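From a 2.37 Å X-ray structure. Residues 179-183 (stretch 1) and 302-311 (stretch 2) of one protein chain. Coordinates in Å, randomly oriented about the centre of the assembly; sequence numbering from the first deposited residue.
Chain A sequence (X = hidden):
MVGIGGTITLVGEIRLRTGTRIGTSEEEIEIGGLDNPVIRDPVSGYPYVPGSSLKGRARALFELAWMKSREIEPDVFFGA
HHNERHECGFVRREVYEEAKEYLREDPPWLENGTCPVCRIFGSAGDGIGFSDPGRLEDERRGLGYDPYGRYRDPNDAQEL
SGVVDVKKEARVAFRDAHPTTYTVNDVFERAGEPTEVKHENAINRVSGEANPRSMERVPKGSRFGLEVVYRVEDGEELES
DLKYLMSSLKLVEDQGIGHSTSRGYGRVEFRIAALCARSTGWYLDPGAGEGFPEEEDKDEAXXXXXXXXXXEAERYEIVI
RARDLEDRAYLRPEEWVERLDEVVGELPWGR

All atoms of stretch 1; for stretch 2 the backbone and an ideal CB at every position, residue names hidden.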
# COMPACT_ATOMS: atom_id res chain seq x y z
N PRO A 179 -3.91 11.36 14.46
CA PRO A 179 -3.32 12.70 14.43
C PRO A 179 -2.13 12.83 15.39
O PRO A 179 -2.17 12.28 16.49
CB PRO A 179 -4.48 13.61 14.86
CG PRO A 179 -5.42 12.72 15.58
CD PRO A 179 -5.30 11.38 14.94
N THR A 180 -1.09 13.53 14.95
CA THR A 180 0.09 13.74 15.78
C THR A 180 -0.23 14.74 16.89
O THR A 180 -1.23 15.45 16.82
CB THR A 180 1.29 14.26 14.95
OG1 THR A 180 1.01 15.58 14.48
CG2 THR A 180 1.55 13.34 13.77
N THR A 181 0.61 14.76 17.92
CA THR A 181 0.44 15.70 19.03
C THR A 181 0.39 17.14 18.53
O THR A 181 -0.43 17.94 18.99
CB THR A 181 1.58 15.56 20.06
OG1 THR A 181 1.50 14.27 20.69
CG2 THR A 181 1.48 16.63 21.13
N TYR A 182 1.25 17.46 17.57
CA TYR A 182 1.24 18.77 16.92
C TYR A 182 -0.12 19.06 16.29
O TYR A 182 -0.62 20.18 16.37
CB TYR A 182 2.34 18.86 15.86
CG TYR A 182 2.17 20.00 14.88
CD1 TYR A 182 2.53 21.30 15.23
CD2 TYR A 182 1.65 19.78 13.61
CE1 TYR A 182 2.37 22.35 14.34
CE2 TYR A 182 1.50 20.82 12.71
CZ TYR A 182 1.86 22.10 13.08
OH TYR A 182 1.70 23.14 12.19
N THR A 183 -0.70 18.05 15.65
CA THR A 183 -1.98 18.22 14.98
C THR A 183 -3.10 18.49 15.99
O THR A 183 -3.99 19.31 15.74
CB THR A 183 -2.32 16.98 14.13
OG1 THR A 183 -1.39 16.88 13.04
CG2 THR A 183 -3.72 17.06 13.56
N UNK A 302 10.64 17.83 12.59
CA UNK A 302 9.61 18.78 13.02
C UNK A 302 10.21 20.18 13.07
O UNK A 302 11.18 20.40 13.79
CB UNK A 302 9.03 18.39 14.38
N UNK A 303 9.65 21.13 12.32
CA UNK A 303 8.25 21.17 11.89
C UNK A 303 7.86 20.37 10.63
O UNK A 303 6.70 20.40 10.23
CB UNK A 303 7.88 22.63 11.65
N UNK A 304 8.80 19.67 10.01
CA UNK A 304 8.52 19.03 8.73
C UNK A 304 7.89 17.64 8.89
O UNK A 304 7.00 17.27 8.13
CB UNK A 304 9.81 18.92 7.92
N UNK A 305 8.34 16.87 9.88
CA UNK A 305 7.74 15.57 10.15
C UNK A 305 7.41 15.49 11.64
O UNK A 305 8.21 15.01 12.44
CB UNK A 305 8.67 14.43 9.73
N UNK A 306 6.22 15.97 11.99
CA UNK A 306 5.84 16.17 13.39
C UNK A 306 5.65 14.87 14.17
O UNK A 306 5.75 14.86 15.40
CB UNK A 306 4.55 16.99 13.45
N UNK A 307 5.39 13.78 13.45
CA UNK A 307 5.13 12.49 14.08
C UNK A 307 6.33 11.99 14.87
O UNK A 307 6.17 11.28 15.86
CB UNK A 307 4.74 11.46 13.02
N UNK A 308 7.52 12.37 14.43
CA UNK A 308 8.75 11.87 15.03
C UNK A 308 8.89 12.28 16.50
O UNK A 308 9.47 11.55 17.30
CB UNK A 308 9.96 12.37 14.23
N UNK A 309 8.34 13.44 16.85
CA UNK A 309 8.43 13.93 18.22
C UNK A 309 7.54 13.14 19.18
O UNK A 309 7.73 13.20 20.39
CB UNK A 309 8.05 15.41 18.27
N UNK A 310 6.58 12.41 18.64
CA UNK A 310 5.66 11.62 19.46
C UNK A 310 6.20 10.22 19.72
O UNK A 310 5.61 9.46 20.50
CB UNK A 310 4.29 11.53 18.78
N UNK A 311 7.29 9.90 19.05
CA UNK A 311 7.86 8.57 19.07
C UNK A 311 9.07 8.44 19.98
O UNK A 311 9.92 9.31 20.04
CB UNK A 311 8.25 8.16 17.65

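Stretch 1 turns from a loop into a helix that begins at Thr181, with Thr180 at the N-cap position; of the first helical amides, that of Thr181 is bonded by stretch 2, while that of Tyr182 gives to a water.

At position 302 nothing of stretch 1 lies within 5.5 Å of the ideal CB, and the visible atoms allow almost any residue; it is Ala302, which makes no contact. Position 303 has its CA-to-CB bond sideways to stretch 1. Its CB is also far from stretch 1, but a side chain with some length could come closer to the ring of Tyr182, and polar, charged or apolar groups could all be accommodated. The peptide bond before it is cis, an arrangement commonest before proline, yet the deposited residue is Asp303. Its OD1 lies over one face of the Tyr182 ring, 3.8 Å from Tyr182 CE1; the residue is poorly ordered.

Positions 304 and 305 are out of reach, and stretch 1 sets no preference at either. They are Glu304 and Val305, neither of which touches it.

Position 306 is much more constrained. Its CB points toward stretch 1, with the ideal CB 3.8 Å from Tyr182 CB and 3.9 Å from Thr180 OG1. A hydroxyl and the base of an aromatic side chain close by favour a compact residue: serine, threonine, alanine or valine would all be reasonable, and those with a hydroxyl could also answer Thr180. Thr306 has both features. With chi1 in the p rotamer, its OG1 lies 2.9 Å from Thr180 OG1, within hydrogen-bonding distance, while its CG2 packs 3.5 Å from Tyr182 CD2. A water lies 2.9 Å from Thr306 O and accepts a hydrogen bond from Tyr182 N, at 2.8 Å from the water oxygen, bridging the two backbones.

At 307 the CB is sideways and 3.8 Å from Thr180 CG2, so a methyl is its neighbour and many apolar or aromatic residues would suit. Tyr307 adopts the t rotamer, and its CA is 3.7 Å from Thr180 CG2, making this a contact of backbone and CB as much as of the ring.

Position 308 points away, and stretch 1 gives no guidance; it is Leu308. Position 309 points toward stretch 1 but remains distant, leaving room for many side chains. Ser309 is too short to reach it.

Position 310 again points toward stretch 1, its ideal CB 4.4 Å from Thr181 OG1, facing the start of the helix. The Thr181 amide and hydroxyl invite an acceptor, so aspartate, asparagine or perhaps a longer polar side chain would suit. Asp310, in the m rotamer, accepts a nearly straight hydrogen bond from Thr181 N to OD2 at 2.7 Å, and a weak one from Thr181 OG1 to OD1 at 3.1 Å.

Position 311 is out of reach, and its Leu311 makes no contact.

Stretch 2 (302-311) ADEVTYLSDL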
# COMPACT_ATOMS: atom_id res chain seq x y z
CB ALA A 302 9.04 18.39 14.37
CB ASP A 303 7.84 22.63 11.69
CG ASP A 303 6.38 22.88 12.00
OD1 ASP A 303 5.85 22.25 12.94
OD2 ASP A 303 5.75 23.71 11.30
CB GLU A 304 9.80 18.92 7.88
CG GLU A 304 10.45 20.26 7.53
CD GLU A 304 9.61 21.13 6.61
OE1 GLU A 304 8.55 20.67 6.12
OE2 GLU A 304 10.00 22.30 6.38
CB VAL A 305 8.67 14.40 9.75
CG1 VAL A 305 7.96 13.07 9.94
CG2 VAL A 305 9.15 14.55 8.31
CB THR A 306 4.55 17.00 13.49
OG1 THR A 306 3.43 16.20 13.09
CG2 THR A 306 4.64 18.23 12.60
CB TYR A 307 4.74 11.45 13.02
CG TYR A 307 4.36 10.10 13.57
CD1 TYR A 307 3.42 9.98 14.59
CD2 TYR A 307 4.91 8.93 13.06
CE1 TYR A 307 3.05 8.73 15.09
CE2 TYR A 307 4.55 7.69 13.54
CZ TYR A 307 3.62 7.59 14.56
OH TYR A 307 3.27 6.36 15.05
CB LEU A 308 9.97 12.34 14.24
CG LEU A 308 10.04 11.84 12.79
CD1 LEU A 308 11.39 12.18 12.16
CD2 LEU A 308 9.76 10.34 12.68
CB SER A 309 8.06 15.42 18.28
OG SER A 309 9.00 16.22 17.60
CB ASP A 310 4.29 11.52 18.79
CG ASP A 310 3.65 12.87 18.55
OD1 ASP A 310 4.13 13.86 19.14
OD2 ASP A 310 2.67 12.95 17.78
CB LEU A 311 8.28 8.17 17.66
CG LEU A 311 7.30 7.37 16.82
CD1 LEU A 311 5.88 7.69 17.22
CD2 LEU A 311 7.52 7.63 15.34
O HOH W 1 3.62 16.11 16.85
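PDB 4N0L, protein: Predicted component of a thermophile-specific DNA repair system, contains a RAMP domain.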